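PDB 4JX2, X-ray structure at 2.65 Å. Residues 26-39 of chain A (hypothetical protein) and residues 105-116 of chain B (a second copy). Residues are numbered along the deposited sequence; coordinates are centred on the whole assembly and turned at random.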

# COMPACT_ATOMS: atom_id res chain seq x y z
N ASN A 26 4.62 33.27 15.62
CA ASN A 26 3.40 33.94 15.16
C ASN A 26 2.28 33.85 16.22
O ASN A 26 2.06 32.79 16.80
CB ASN A 26 2.92 33.33 13.83
CG ASN A 26 1.87 34.13 13.07
OD1 ASN A 26 1.50 35.26 13.43
ND2 ASN A 26 1.40 33.58 11.97
N THR A 27 1.59 34.99 16.45
CA THR A 27 0.48 35.11 17.41
C THR A 27 -0.89 34.90 16.72
O THR A 27 -1.93 35.01 17.39
CB THR A 27 0.55 36.48 18.13
OG1 THR A 27 0.62 37.53 17.16
CG2 THR A 27 1.72 36.58 19.08
N TYR A 28 -0.89 34.59 15.40
CA TYR A 28 -2.10 34.38 14.58
C TYR A 28 -3.02 33.35 15.18
O TYR A 28 -2.58 32.32 15.68
CB TYR A 28 -1.76 33.97 13.12
CG TYR A 28 -2.98 33.73 12.25
CD1 TYR A 28 -3.79 34.79 11.83
CD2 TYR A 28 -3.36 32.44 11.89
CE1 TYR A 28 -4.93 34.57 11.06
CE2 TYR A 28 -4.49 32.21 11.10
CZ TYR A 28 -5.27 33.28 10.69
OH TYR A 28 -6.40 33.08 9.93
N VAL A 29 -4.31 33.65 15.13
CA VAL A 29 -5.39 32.80 15.61
C VAL A 29 -6.46 32.75 14.53
O VAL A 29 -6.94 33.81 14.11
CB VAL A 29 -5.96 33.30 16.97
CG1 VAL A 29 -7.20 32.53 17.38
CG2 VAL A 29 -4.91 33.25 18.08
N THR A 30 -6.83 31.55 14.09
CA THR A 30 -7.92 31.36 13.14
C THR A 30 -9.21 31.97 13.73
O THR A 30 -9.59 31.58 14.85
CB THR A 30 -8.10 29.86 12.81
OG1 THR A 30 -7.04 29.42 11.97
CG2 THR A 30 -9.44 29.56 12.14
N PRO A 31 -9.87 32.92 13.01
CA PRO A 31 -11.13 33.50 13.50
C PRO A 31 -12.16 32.42 13.86
O PRO A 31 -12.29 31.42 13.16
CB PRO A 31 -11.62 34.35 12.33
CG PRO A 31 -10.38 34.68 11.57
CD PRO A 31 -9.51 33.47 11.68
N GLN A 32 -12.88 32.62 14.99
CA GLN A 32 -13.87 31.67 15.49
C GLN A 32 -14.96 31.35 14.45
O GLN A 32 -15.38 30.20 14.36
CB GLN A 32 -14.52 32.20 16.78
CG GLN A 32 -15.40 31.18 17.51
CD GLN A 32 -14.64 29.97 17.97
OE1 GLN A 32 -13.62 30.08 18.68
NE2 GLN A 32 -15.12 28.79 17.58
N ALA A 33 -15.39 32.35 13.66
CA ALA A 33 -16.39 32.15 12.61
C ALA A 33 -15.95 31.02 11.68
O ALA A 33 -16.79 30.20 11.31
CB ALA A 33 -16.62 33.43 11.84
N PHE A 34 -14.63 30.94 11.34
CA PHE A 34 -14.12 29.88 10.47
C PHE A 34 -14.20 28.49 11.14
O PHE A 34 -14.59 27.53 10.49
CB PHE A 34 -12.70 30.16 9.99
CG PHE A 34 -12.62 31.16 8.87
CD1 PHE A 34 -13.08 30.84 7.60
CD2 PHE A 34 -12.03 32.40 9.06
CE1 PHE A 34 -12.97 31.75 6.54
CE2 PHE A 34 -11.91 33.31 8.00
CZ PHE A 34 -12.38 32.97 6.75
N TRP A 35 -13.88 28.40 12.43
CA TRP A 35 -13.99 27.13 13.14
C TRP A 35 -15.44 26.69 13.20
O TRP A 35 -15.73 25.52 12.92
CB TRP A 35 -13.41 27.26 14.56
CG TRP A 35 -11.93 27.01 14.65
CD1 TRP A 35 -10.99 27.88 15.12
CD2 TRP A 35 -11.23 25.80 14.32
NE1 TRP A 35 -9.74 27.29 15.10
CE2 TRP A 35 -9.85 26.02 14.60
CE3 TRP A 35 -11.62 24.54 13.82
CZ2 TRP A 35 -8.88 25.03 14.41
CZ3 TRP A 35 -10.65 23.56 13.62
CH2 TRP A 35 -9.30 23.81 13.90
N ASN A 36 -16.36 27.61 13.50
CA ASN A 36 -17.80 27.33 13.55
C ASN A 36 -18.27 26.74 12.22
O ASN A 36 -18.91 25.68 12.23
CB ASN A 36 -18.60 28.59 13.93
CG ASN A 36 -18.29 29.12 15.31
OD1 ASN A 36 -17.57 28.51 16.11
ND2 ASN A 36 -18.83 30.28 15.63
N LEU A 37 -17.88 27.35 11.08
CA LEU A 37 -18.22 26.87 9.74
C LEU A 37 -17.58 25.51 9.49
O LEU A 37 -18.25 24.63 8.96
CB LEU A 37 -17.80 27.88 8.65
CG LEU A 37 -18.18 27.50 7.19
CD1 LEU A 37 -19.69 27.33 7.05
CD2 LEU A 37 -17.66 28.50 6.20
N TYR A 38 -16.31 25.34 9.89
CA TYR A 38 -15.57 24.09 9.72
C TYR A 38 -16.30 22.92 10.40
O TYR A 38 -16.58 21.91 9.77
CB TYR A 38 -14.13 24.21 10.24
CG TYR A 38 -13.32 22.95 10.01
CD1 TYR A 38 -12.80 22.65 8.76
CD2 TYR A 38 -13.13 22.03 11.04
CE1 TYR A 38 -12.09 21.47 8.54
CE2 TYR A 38 -12.43 20.84 10.83
CZ TYR A 38 -11.89 20.58 9.58
OH TYR A 38 -11.21 19.41 9.36
N PHE A 39 -16.65 23.11 11.68
CA PHE A 39 -17.29 22.11 12.52
C PHE A 39 -18.75 21.84 12.15
O PHE A 39 -19.31 20.85 12.65
CB PHE A 39 -17.17 22.52 13.99
CG PHE A 39 -15.78 22.36 14.56
CD1 PHE A 39 -15.02 21.23 14.27
CD2 PHE A 39 -15.24 23.32 15.41
CE1 PHE A 39 -13.74 21.08 14.81
CE2 PHE A 39 -13.98 23.14 15.97
CZ PHE A 39 -13.24 22.03 15.67
N ALA B 105 -0.51 23.29 10.06
CA ALA B 105 -0.22 24.34 11.04
C ALA B 105 -1.49 25.14 11.45
O ALA B 105 -2.44 25.20 10.67
CB ALA B 105 0.82 25.29 10.47
N PRO B 106 -1.51 25.79 12.64
CA PRO B 106 -2.69 26.59 13.01
C PRO B 106 -2.71 27.99 12.36
O PRO B 106 -3.69 28.73 12.53
CB PRO B 106 -2.58 26.69 14.53
CG PRO B 106 -1.12 26.62 14.80
CD PRO B 106 -0.48 25.83 13.71
N ASN B 107 -1.62 28.37 11.65
CA ASN B 107 -1.47 29.67 10.98
C ASN B 107 -1.26 29.50 9.47
O ASN B 107 -0.83 30.43 8.79
CB ASN B 107 -0.31 30.48 11.60
CG ASN B 107 1.09 29.92 11.36
OD1 ASN B 107 1.32 28.71 11.27
ND2 ASN B 107 2.07 30.81 11.29
N SER B 108 -1.62 28.31 8.97
CA SER B 108 -1.49 27.90 7.59
C SER B 108 -2.65 28.34 6.67
O SER B 108 -2.44 28.45 5.46
CB SER B 108 -1.34 26.38 7.52
OG SER B 108 -2.52 25.68 7.88
N GLY B 109 -3.85 28.58 7.21
CA GLY B 109 -5.04 28.94 6.43
C GLY B 109 -5.81 27.71 5.97
O GLY B 109 -6.71 27.82 5.13
N PHE B 110 -5.45 26.51 6.51
CA PHE B 110 -6.07 25.22 6.16
C PHE B 110 -7.54 25.17 6.58
O PHE B 110 -8.39 24.89 5.73
CB PHE B 110 -5.30 24.03 6.78
CG PHE B 110 -5.91 22.68 6.44
CD1 PHE B 110 -5.59 22.03 5.25
CD2 PHE B 110 -6.83 22.08 7.29
CE1 PHE B 110 -6.19 20.80 4.93
CE2 PHE B 110 -7.44 20.86 6.95
CZ PHE B 110 -7.11 20.23 5.78
N THR B 111 -7.84 25.40 7.89
CA THR B 111 -9.20 25.39 8.45
C THR B 111 -10.09 26.38 7.68
O THR B 111 -11.16 25.99 7.21
CB THR B 111 -9.16 25.73 9.94
OG1 THR B 111 -8.33 24.78 10.60
CG2 THR B 111 -10.54 25.75 10.56
N GLU B 112 -9.60 27.61 7.50
CA GLU B 112 -10.28 28.70 6.82
C GLU B 112 -10.68 28.31 5.40
O GLU B 112 -11.85 28.42 5.04
CB GLU B 112 -9.38 29.95 6.78
CG GLU B 112 -9.06 30.53 8.16
CD GLU B 112 -7.83 29.99 8.87
OE1 GLU B 112 -7.46 28.82 8.65
OE2 GLU B 112 -7.25 30.76 9.67
N MSE B 113 -9.71 27.79 4.62
CA MSE B 113 -9.85 27.38 3.23
C MSE B 113 -10.77 26.16 3.10
O MSE B 113 -11.65 26.15 2.23
CB MSE B 113 -8.45 27.07 2.67
CG MSE B 113 -8.08 27.80 1.39
SE MSE B 113 -8.67 29.65 1.17
CE MSE B 113 -7.73 30.40 2.53
N THR B 114 -10.57 25.15 3.98
CA THR B 114 -11.33 23.90 4.00
C THR B 114 -12.79 24.15 4.39
O THR B 114 -13.68 23.53 3.78
CB THR B 114 -10.66 22.87 4.93
OG1 THR B 114 -9.33 22.64 4.47
CG2 THR B 114 -11.34 21.55 4.93
N ALA B 115 -13.06 25.06 5.36
CA ALA B 115 -14.41 25.40 5.80
C ALA B 115 -15.26 25.91 4.64
O ALA B 115 -16.43 25.54 4.53
CB ALA B 115 -14.35 26.43 6.91
N ILE B 116 -14.68 26.75 3.78
CA ILE B 116 -15.36 27.30 2.60
C ILE B 116 -15.58 26.19 1.57
O ILE B 116 -16.67 26.09 1.00
CB ILE B 116 -14.57 28.51 2.02
CG1 ILE B 116 -14.52 29.70 3.02
CG2 ILE B 116 -15.07 28.94 0.61
CD1 ILE B 116 -15.91 30.36 3.42
O HOH W 1 -17.61 23.73 6.38

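The contact between these two copies of the protein is built on a pair of helices, 32-39 of chain A and 110-116 of chain B, whose axes come within 8.4 Å and cross at 48°. Near the crossing lies Ala B115, whose small side chain lets the backbones come close there. Its CA lies 4.3 Å from the CA of Tyr A38, and its methyl points toward chain A, with CB 3.8 Å from the backbone O of Phe A34 and 3.7 Å from the backbone N of Tyr A38. The methyl thus rests on the helix backbone itself, beside the point where Tyr A38 N donates its helical hydrogen bond to Phe A34 O.

Larger apolar groups fill the space around this methyl. Leu A37 reaches across with CD2, which lies 4.0 Å from Ala B115 CB and 3.8 Å from Ile B116 CD1; the side chain is long enough to bring this one methyl against both neighbours. Tyr A38, whose CA-to-CB bond runs sideways, packs by its flank: its CB is 4.0 Å from Ala B115 CB and 3.9 Å from Thr B111 CG2, while its ring edge meets Thr B114, with CE1 3.7 Å from CG2. The hydroxyl of Thr B114 is satisfied within its own helix, where OG1 donates to Phe B110 O at 2.7 Å, leaving the methyl for packing.

Phe A34 carries the apolar surface toward the polar edge. Glu B112 CG sits over one face of its ring, 3.8 Å from the centroid, in a CH-pi contact that uses the aliphatic part of an otherwise charged side chain. Trp A35 makes a similar contact although its CA-to-CB bond points away from chain B: the long indole brings its six-membered ring back, and Thr B111 CG2 lies over the face, 3.7 Å from the centroid. Threonine's methyl is well suited to that flat surface.

Beyond the rings, Glu B112, with the largest area covered in the contact, turns its carboxylate to the loop that precedes the chain A helix. Tyr A28 OH donates a very short hydrogen bond of 2.5 Å to Glu B112 OE2, and Thr A30 OG1 donates another, of 2.7 Å, to the same OE2. Two hydroxyls converging on one oxygen give a buried carboxylate polar partners that an apolar surround could not. The Tyr A28 ring also packs against chain B, its CD2 3.5 Å from Asn B107 CA.

At the exposed margin, the poorly ordered Asn A26 approaches Asn B107, and Asn A26 OD1 accepts a weak hydrogen bond from Tyr A28 N at 3.2 Å. At the helical end of the contact, a water donates hydrogen bonds to Leu A37 O and Ala B115 O, each 2.8 Å from the water oxygen, and so joins two backbone carbonyls that could not bond to each other directly.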